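Local coordinates for protein peroxisomal catalase A (Saccharomyces cerevisiae, PDB 1A4E) that catalyses the breakdown of hydrogen peroxide to water and oxygen with a heme cofactor, probably protecting cells from peroxide made by peroxisomal oxidases, at residues 77-81 / 117-121; 228-232 / 451-455. One frame throughout, in Å; residues are numbered along the deposited sequence.

Contact 1 of 2, residues 77-81 / 117-121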
ATOM      1  N   GLY B  77     -31.499 -21.402  13.643  1.00 28.99           N
ATOM      2  CA  GLY B  77     -30.864 -21.811  14.884  1.00 28.06           C
ATOM      3  C   GLY B  77     -29.747 -20.889  15.373  1.00 29.89           C
ATOM      4  O   GLY B  77     -29.088 -21.250  16.348  1.00 30.29           O
ATOM      5  N   SER B  78     -29.490 -19.721  14.746  1.00 27.50           N
ATOM      6  CA  SER B  78     -28.445 -18.792  15.177  1.00 26.90           C
ATOM      7  C   SER B  78     -28.684 -18.292  16.591  1.00 28.44           C
ATOM      8  O   SER B  78     -29.813 -17.968  16.966  1.00 30.64           O
ATOM      9  CB  SER B  78     -28.376 -17.576  14.266  1.00 24.26           C
ATOM     10  OG  SER B  78     -28.155 -17.991  12.931  1.00 26.78           O
ATOM     11  N   ALA B  79     -27.606 -18.225  17.377  1.00 28.21           N
ATOM     12  CA  ALA B  79     -27.674 -17.801  18.770  1.00 27.45           C
ATOM     13  C   ALA B  79     -28.263 -16.419  19.010  1.00 27.07           C
ATOM     14  O   ALA B  79     -28.920 -16.220  20.028  1.00 28.33           O
ATOM     15  CB  ALA B  79     -26.288 -17.816  19.388  1.00 24.34           C
ATOM     16  N   MET B  80     -28.109 -15.467  18.080  1.00 25.49           N
ATOM     17  CA  MET B  80     -28.674 -14.142  18.276  1.00 29.01           C
ATOM     18  C   MET B  80     -30.198 -14.155  18.320  1.00 29.32           C
ATOM     19  O   MET B  80     -30.808 -13.249  18.877  1.00 31.36           O
ATOM     20  CB  MET B  80     -28.199 -13.203  17.166  1.00 28.27           C
ATOM     21  CG  MET B  80     -28.679 -13.491  15.759  1.00 33.70           C
ATOM     22  SD  MET B  80     -28.101 -12.254  14.571  1.00 42.28           S
ATOM     23  CE  MET B  80     -28.976 -10.799  15.067  1.00 36.89           C
ATOM     24  N   PHE B  81     -30.816 -15.203  17.764  1.00 30.53           N
ATOM     25  CA  PHE B  81     -32.262 -15.363  17.756  1.00 29.87           C
ATOM     26  C   PHE B  81     -32.766 -16.325  18.832  1.00 30.21           C
ATOM     27  O   PHE B  81     -33.973 -16.473  18.970  1.00 31.89           O
ATOM     28  CB  PHE B  81     -32.732 -15.894  16.402  1.00 25.26           C
ATOM     29  CG  PHE B  81     -32.423 -15.023  15.198  1.00 21.27           C
ATOM     30  CD1 PHE B  81     -32.722 -13.658  15.206  1.00 23.30           C
ATOM     31  CD2 PHE B  81     -31.864 -15.607  14.065  1.00 20.29           C
ATOM     32  CE1 PHE B  81     -32.459 -12.881  14.074  1.00 20.74           C
ATOM     33  CE2 PHE B  81     -31.605 -14.824  12.938  1.00 21.48           C
ATOM     34  CZ  PHE B  81     -31.903 -13.463  12.941  1.00 19.55           C
ATOM     35  N   PHE B 117     -23.720  -7.132  13.305  1.00 19.48           N
ATOM     36  CA  PHE B 117     -24.213  -7.616  14.576  1.00 21.73           C
ATOM     37  C   PHE B 117     -23.061  -8.334  15.243  1.00 22.87           C
ATOM     38  O   PHE B 117     -22.418  -9.198  14.648  1.00 26.27           O
ATOM     39  CB  PHE B 117     -25.358  -8.606  14.383  1.00 20.95           C
ATOM     40  CG  PHE B 117     -26.568  -8.056  13.647  1.00 24.00           C
ATOM     41  CD1 PHE B 117     -27.533  -7.320  14.344  1.00 23.16           C
ATOM     42  CD2 PHE B 117     -26.721  -8.305  12.278  1.00 22.29           C
ATOM     43  CE1 PHE B 117     -28.651  -6.835  13.670  1.00 21.50           C
ATOM     44  CE2 PHE B 117     -27.842  -7.816  11.615  1.00 20.36           C
ATOM     45  CZ  PHE B 117     -28.807  -7.083  12.308  1.00 22.11           C
ATOM     46  N   TYR B 118     -22.799  -7.975  16.494  1.00 23.05           N
ATOM     47  CA  TYR B 118     -21.715  -8.563  17.252  1.00 23.57           C
ATOM     48  C   TYR B 118     -22.287  -9.710  18.052  1.00 24.57           C
ATOM     49  O   TYR B 118     -22.603  -9.555  19.236  1.00 29.08           O
ATOM     50  CB  TYR B 118     -21.115  -7.513  18.185  1.00 21.28           C
ATOM     51  CG  TYR B 118     -20.554  -6.311  17.448  1.00 21.45           C
ATOM     52  CD1 TYR B 118     -19.307  -6.380  16.820  1.00 21.74           C
ATOM     53  CD2 TYR B 118     -21.297  -5.129  17.401  1.00 21.69           C
ATOM     54  CE1 TYR B 118     -18.803  -5.266  16.147  1.00 23.82           C
ATOM     55  CE2 TYR B 118     -20.800  -4.015  16.727  1.00 21.88           C
ATOM     56  CZ  TYR B 118     -19.556  -4.094  16.108  1.00 23.58           C
ATOM     57  OH  TYR B 118     -19.061  -2.996  15.448  1.00 25.72           O
ATOM     58  N   THR B 119     -22.451 -10.869  17.408  1.00 24.58           N
ATOM     59  CA  THR B 119     -23.051 -12.007  18.096  1.00 25.94           C
ATOM     60  C   THR B 119     -22.011 -12.911  18.775  1.00 28.70           C
ATOM     61  O   THR B 119     -20.805 -12.804  18.534  1.00 30.07           O
ATOM     62  CB  THR B 119     -23.921 -12.849  17.101  1.00 23.05           C
ATOM     63  OG1 THR B 119     -23.076 -13.836  16.534  1.00 25.84           O
ATOM     64  CG2 THR B 119     -24.541 -12.023  15.976  1.00 21.06           C
ATOM     65  N   GLU B 120     -22.484 -13.843  19.614  1.00 29.69           N
ATOM     66  CA  GLU B 120     -21.630 -14.797  20.321  1.00 30.49           C
ATOM     67  C   GLU B 120     -21.022 -15.840  19.398  1.00 29.01           C
ATOM     68  O   GLU B 120     -20.200 -16.638  19.840  1.00 29.02           O
ATOM     69  CB  GLU B 120     -22.409 -15.546  21.369  1.00 32.86           C
ATOM     70  CG  GLU B 120     -23.231 -14.651  22.263  1.00 43.68           C
ATOM     71  CD  GLU B 120     -24.467 -15.361  22.782  1.00 51.10           C
ATOM     72  OE1 GLU B 120     -25.238 -15.884  21.972  1.00 50.78           O
ATOM     73  OE2 GLU B 120     -24.657 -15.382  23.996  1.00 55.97           O
ATOM     74  N   GLU B 121     -21.456 -15.881  18.128  1.00 28.28           N
ATOM     75  CA  GLU B 121     -20.920 -16.788  17.126  1.00 25.96           C
ATOM     76  C   GLU B 121     -20.211 -15.995  16.034  1.00 24.37           C
ATOM     77  O   GLU B 121     -20.144 -16.392  14.868  1.00 25.27           O
ATOM     78  CB  GLU B 121     -22.053 -17.590  16.521  1.00 27.03           C
ATOM     79  CG  GLU B 121     -22.804 -18.465  17.513  1.00 31.03           C
ATOM     80  CD  GLU B 121     -24.055 -19.125  16.944  1.00 33.50           C
ATOM     81  OE1 GLU B 121     -24.823 -18.483  16.223  1.00 31.08           O
ATOM     82  OE2 GLU B 121     -24.258 -20.300  17.228  1.00 32.98           O
TER
HETATM   83  O   HOH W   1     -26.688 -21.728  17.863  1.00 44.83           O
HETATM   84  O   HOH W   2     -25.577 -15.773  16.067  1.00 26.04           O
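F117, near the C-terminal end of strand 112-119, offers a ring face to the 3-10 turn 79-81: M80 CE lies 4.1 Å from the F117 ring centroid and 20° off its normal, a CH-pi contact. M80 SD, 5.0 Å from the F117 centroid, makes this a Met-aromatic pair. T119 CG2 lies 3.8 Å from M80 SD, while T119 OG1 hydrogen-bonds G122 O and accepts from E121 N at 3.1 Å, an ST turn. E120 OE1, 3.4 Å from A79 CB, pairs its charge with K86. E121 makes the direct polar link: A79 N donates to E121 OE1 at 3.0 Å (166°). One water joins E121 OE2 to G77 O, at 2.9 Å from each; another accepts from M80 N (3.2 Å) and donates to T119 OG1 (3.2 Å) and E121 OE1 (2.8 Å). E121 O also bonds N14 of a second subunit. Away from the active site, with the F117 side chain about 12 Å from a heme, this buried contact packs the 3-10 turn of the loop connecting strands 59-68 and 87-95 against the 112-119/122-129 hairpin of the catalase beta-barrel.

Contact 2 of 2, residues 228-232 / 451-455; sequences LTIEE and YNIGI
Build 228-232 as an extended lead-in, L228 and T229 with psi near 160°, turning helical at I230; build 451-455 as continuous helix, I455 N bonded to Y451 O at 2.9 Å. The closest CA pair is I230-N452, 7.0 Å apart. T229 is the N-cap: its N and OG1 donate to E232 OE2, at 3.2 and 3.0 Å, with T229 p and E232 m,t. I230 (t,p) points toward the other helix, so its CG2 meets Y451 CE2 (3.7 Å, at the ring edge), N452 OD1 (3.4 Å) and I455 CD1 (3.8 Å). Y451 (t, chi2 77°), N452 (m, chi2 -17°) and I455 (p,t) set these atoms against I230 CG2. E231 (m, chi2 91° off-rotamer, chi3 -4°) curls so that OE2 lies 3.2 Å from Y451 CE2. A water accepts from I230 N (3.1 Å) and lies 2.8 Å from N452 OD1; N452 ND2 hydrogen-bonds F183 O. Away from the active site, this surface packing sets an N-capped helix start against helix 445-457 of the C-terminal helical domain of catalases.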
ATOM      1  N   LEU B 228     -38.900  12.763  -0.660  1.00 32.16           N
ATOM      2  CA  LEU B 228     -38.771  14.080  -1.237  1.00 30.97           C
ATOM      3  C   LEU B 228     -39.109  13.986  -2.721  1.00 31.51           C
ATOM      4  O   LEU B 228     -39.074  12.913  -3.339  1.00 26.92           O
ATOM      5  CB  LEU B 228     -37.340  14.602  -1.102  1.00 29.50           C
ATOM      6  CG  LEU B 228     -36.714  14.770   0.276  1.00 32.55           C
ATOM      7  CD1 LEU B 228     -35.273  15.205   0.105  1.00 28.69           C
ATOM      8  CD2 LEU B 228     -37.499  15.778   1.099  1.00 31.21           C
ATOM      9  N   THR B 229     -39.495  15.140  -3.281  1.00 31.19           N
ATOM     10  CA  THR B 229     -39.654  15.245  -4.726  1.00 33.54           C
ATOM     11  C   THR B 229     -38.275  15.610  -5.256  1.00 33.54           C
ATOM     12  O   THR B 229     -37.436  16.109  -4.496  1.00 34.14           O
ATOM     13  CB  THR B 229     -40.690  16.335  -5.112  1.00 33.23           C
ATOM     14  OG1 THR B 229     -40.266  17.584  -4.585  1.00 34.41           O
ATOM     15  CG2 THR B 229     -42.075  15.982  -4.597  1.00 31.03           C
ATOM     16  N   ILE B 230     -37.988  15.395  -6.541  1.00 34.00           N
ATOM     17  CA  ILE B 230     -36.657  15.668  -7.055  1.00 35.40           C
ATOM     18  C   ILE B 230     -36.284  17.148  -6.994  1.00 37.27           C
ATOM     19  O   ILE B 230     -35.102  17.467  -6.909  1.00 39.58           O
ATOM     20  CB  ILE B 230     -36.572  15.074  -8.506  1.00 35.66           C
ATOM     21  CG1 ILE B 230     -35.138  15.187  -9.026  1.00 35.77           C
ATOM     22  CG2 ILE B 230     -37.544  15.779  -9.441  1.00 34.96           C
ATOM     23  CD1 ILE B 230     -34.054  14.474  -8.177  1.00 29.84           C
ATOM     24  N   GLU B 231     -37.272  18.053  -6.954  1.00 39.11           N
ATOM     25  CA  GLU B 231     -37.021  19.486  -6.834  1.00 41.45           C
ATOM     26  C   GLU B 231     -36.540  19.835  -5.430  1.00 40.72           C
ATOM     27  O   GLU B 231     -35.605  20.624  -5.271  1.00 39.55           O
ATOM     28  CB  GLU B 231     -38.273  20.326  -7.096  1.00 44.55           C
ATOM     29  CG  GLU B 231     -38.901  20.191  -8.482  1.00 54.29           C
ATOM     30  CD  GLU B 231     -39.976  19.117  -8.657  1.00 61.52           C
ATOM     31  OE1 GLU B 231     -40.259  18.343  -7.736  1.00 60.05           O
ATOM     32  OE2 GLU B 231     -40.549  19.070  -9.747  1.00 65.90           O
ATOM     33  N   GLU B 232     -37.177  19.235  -4.411  1.00 38.55           N
ATOM     34  CA  GLU B 232     -36.779  19.439  -3.024  1.00 40.47           C
ATOM     35  C   GLU B 232     -35.397  18.859  -2.776  1.00 38.44           C
ATOM     36  O   GLU B 232     -34.580  19.488  -2.108  1.00 38.96           O
ATOM     37  CB  GLU B 232     -37.715  18.752  -2.056  1.00 44.40           C
ATOM     38  CG  GLU B 232     -39.134  19.260  -1.971  1.00 50.64           C
ATOM     39  CD  GLU B 232     -39.967  18.366  -1.066  1.00 56.06           C
ATOM     40  OE1 GLU B 232     -39.835  18.478   0.153  1.00 61.57           O
ATOM     41  OE2 GLU B 232     -40.739  17.554  -1.578  1.00 57.41           O
ATOM     42  N   TYR B 451     -42.194  12.125 -14.721  1.00 40.27           N
ATOM     43  CA  TYR B 451     -41.444  13.367 -14.673  1.00 40.47           C
ATOM     44  C   TYR B 451     -39.987  13.118 -14.279  1.00 40.41           C
ATOM     45  O   TYR B 451     -39.084  13.667 -14.912  1.00 41.17           O
ATOM     46  CB  TYR B 451     -42.118  14.313 -13.678  1.00 40.70           C
ATOM     47  CG  TYR B 451     -41.368  15.624 -13.468  1.00 43.76           C
ATOM     48  CD1 TYR B 451     -41.428  16.651 -14.420  1.00 43.08           C
ATOM     49  CD2 TYR B 451     -40.593  15.780 -12.315  1.00 45.12           C
ATOM     50  CE1 TYR B 451     -40.713  17.832 -14.210  1.00 44.17           C
ATOM     51  CE2 TYR B 451     -39.875  16.955 -12.108  1.00 45.36           C
ATOM     52  CZ  TYR B 451     -39.944  17.972 -13.053  1.00 45.91           C
ATOM     53  OH  TYR B 451     -39.231  19.128 -12.829  1.00 49.05           O
ATOM     54  N   ASN B 452     -39.765  12.282 -13.248  1.00 38.39           N
ATOM     55  CA  ASN B 452     -38.434  11.942 -12.750  1.00 34.54           C
ATOM     56  C   ASN B 452     -37.600  11.248 -13.811  1.00 33.78           C
ATOM     57  O   ASN B 452     -36.405  11.515 -13.925  1.00 33.61           O
ATOM     58  CB  ASN B 452     -38.534  11.029 -11.522  1.00 30.77           C
ATOM     59  CG  ASN B 452     -39.163  11.697 -10.301  1.00 32.70           C
ATOM     60  OD1 ASN B 452     -39.262  12.919 -10.212  1.00 32.15           O
ATOM     61  ND2 ASN B 452     -39.640  10.933  -9.321  1.00 32.05           N
ATOM     62  N   ILE B 453     -38.223  10.389 -14.627  1.00 32.05           N
ATOM     63  CA  ILE B 453     -37.504   9.744 -15.712  1.00 31.68           C
ATOM     64  C   ILE B 453     -37.298  10.761 -16.828  1.00 32.60           C
ATOM     65  O   ILE B 453     -36.202  10.872 -17.363  1.00 30.57           O
ATOM     66  CB  ILE B 453     -38.296   8.531 -16.248  1.00 30.97           C
ATOM     67  CG1 ILE B 453     -38.587   7.549 -15.135  1.00 29.04           C
ATOM     68  CG2 ILE B 453     -37.460   7.808 -17.298  1.00 30.28           C
ATOM     69  CD1 ILE B 453     -39.581   6.428 -15.488  1.00 32.49           C
ATOM     70  N   GLY B 454     -38.333  11.551 -17.134  1.00 34.98           N
ATOM     71  CA  GLY B 454     -38.314  12.505 -18.232  1.00 34.29           C
ATOM     72  C   GLY B 454     -37.228  13.561 -18.138  1.00 37.79           C
ATOM     73  O   GLY B 454     -36.543  13.799 -19.132  1.00 38.49           O
ATOM     74  N   ILE B 455     -37.035  14.173 -16.959  1.00 37.03           N
ATOM     75  CA  ILE B 455     -36.006  15.195 -16.789  1.00 37.48           C
ATOM     76  C   ILE B 455     -34.581  14.636 -16.815  1.00 38.89           C
ATOM     77  O   ILE B 455     -33.628  15.380 -17.046  1.00 39.92           O
ATOM     78  CB  ILE B 455     -36.196  15.978 -15.463  1.00 36.54           C
ATOM     79  CG1 ILE B 455     -36.067  15.103 -14.224  1.00 33.63           C
ATOM     80  CG2 ILE B 455     -37.550  16.658 -15.568  1.00 36.61           C
ATOM     81  CD1 ILE B 455     -36.100  15.903 -12.909  1.00 34.15           C
TER
HETATM   82  O   HOH W   3     -40.370  13.982  -7.885  1.00 29.33           O

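From the N terminus, the chain runs through strand 59-68 into the loop holding 77-81, then along strand 87-95 to the end of strand 112-119, where contact 1 closes a loop of 35 intervening residues. Contact 2 opens later, after strand 212-221, and spans 218 residues, including strands 259-267 and 294-303 and helix 332-348, which carries the heme ligand Y341. The loops are in series, neither nested nor crossed. The centres of contacts 1 and 2 are 42 Å apart. The nearest atoms of contacts 1 and 2 are about 26 Å apart. Contact 1 ties the loop between strands 59-68 and 87-95 to the end of strand 112-119; contact 2 joins helix 230-239 to the C-terminal helices.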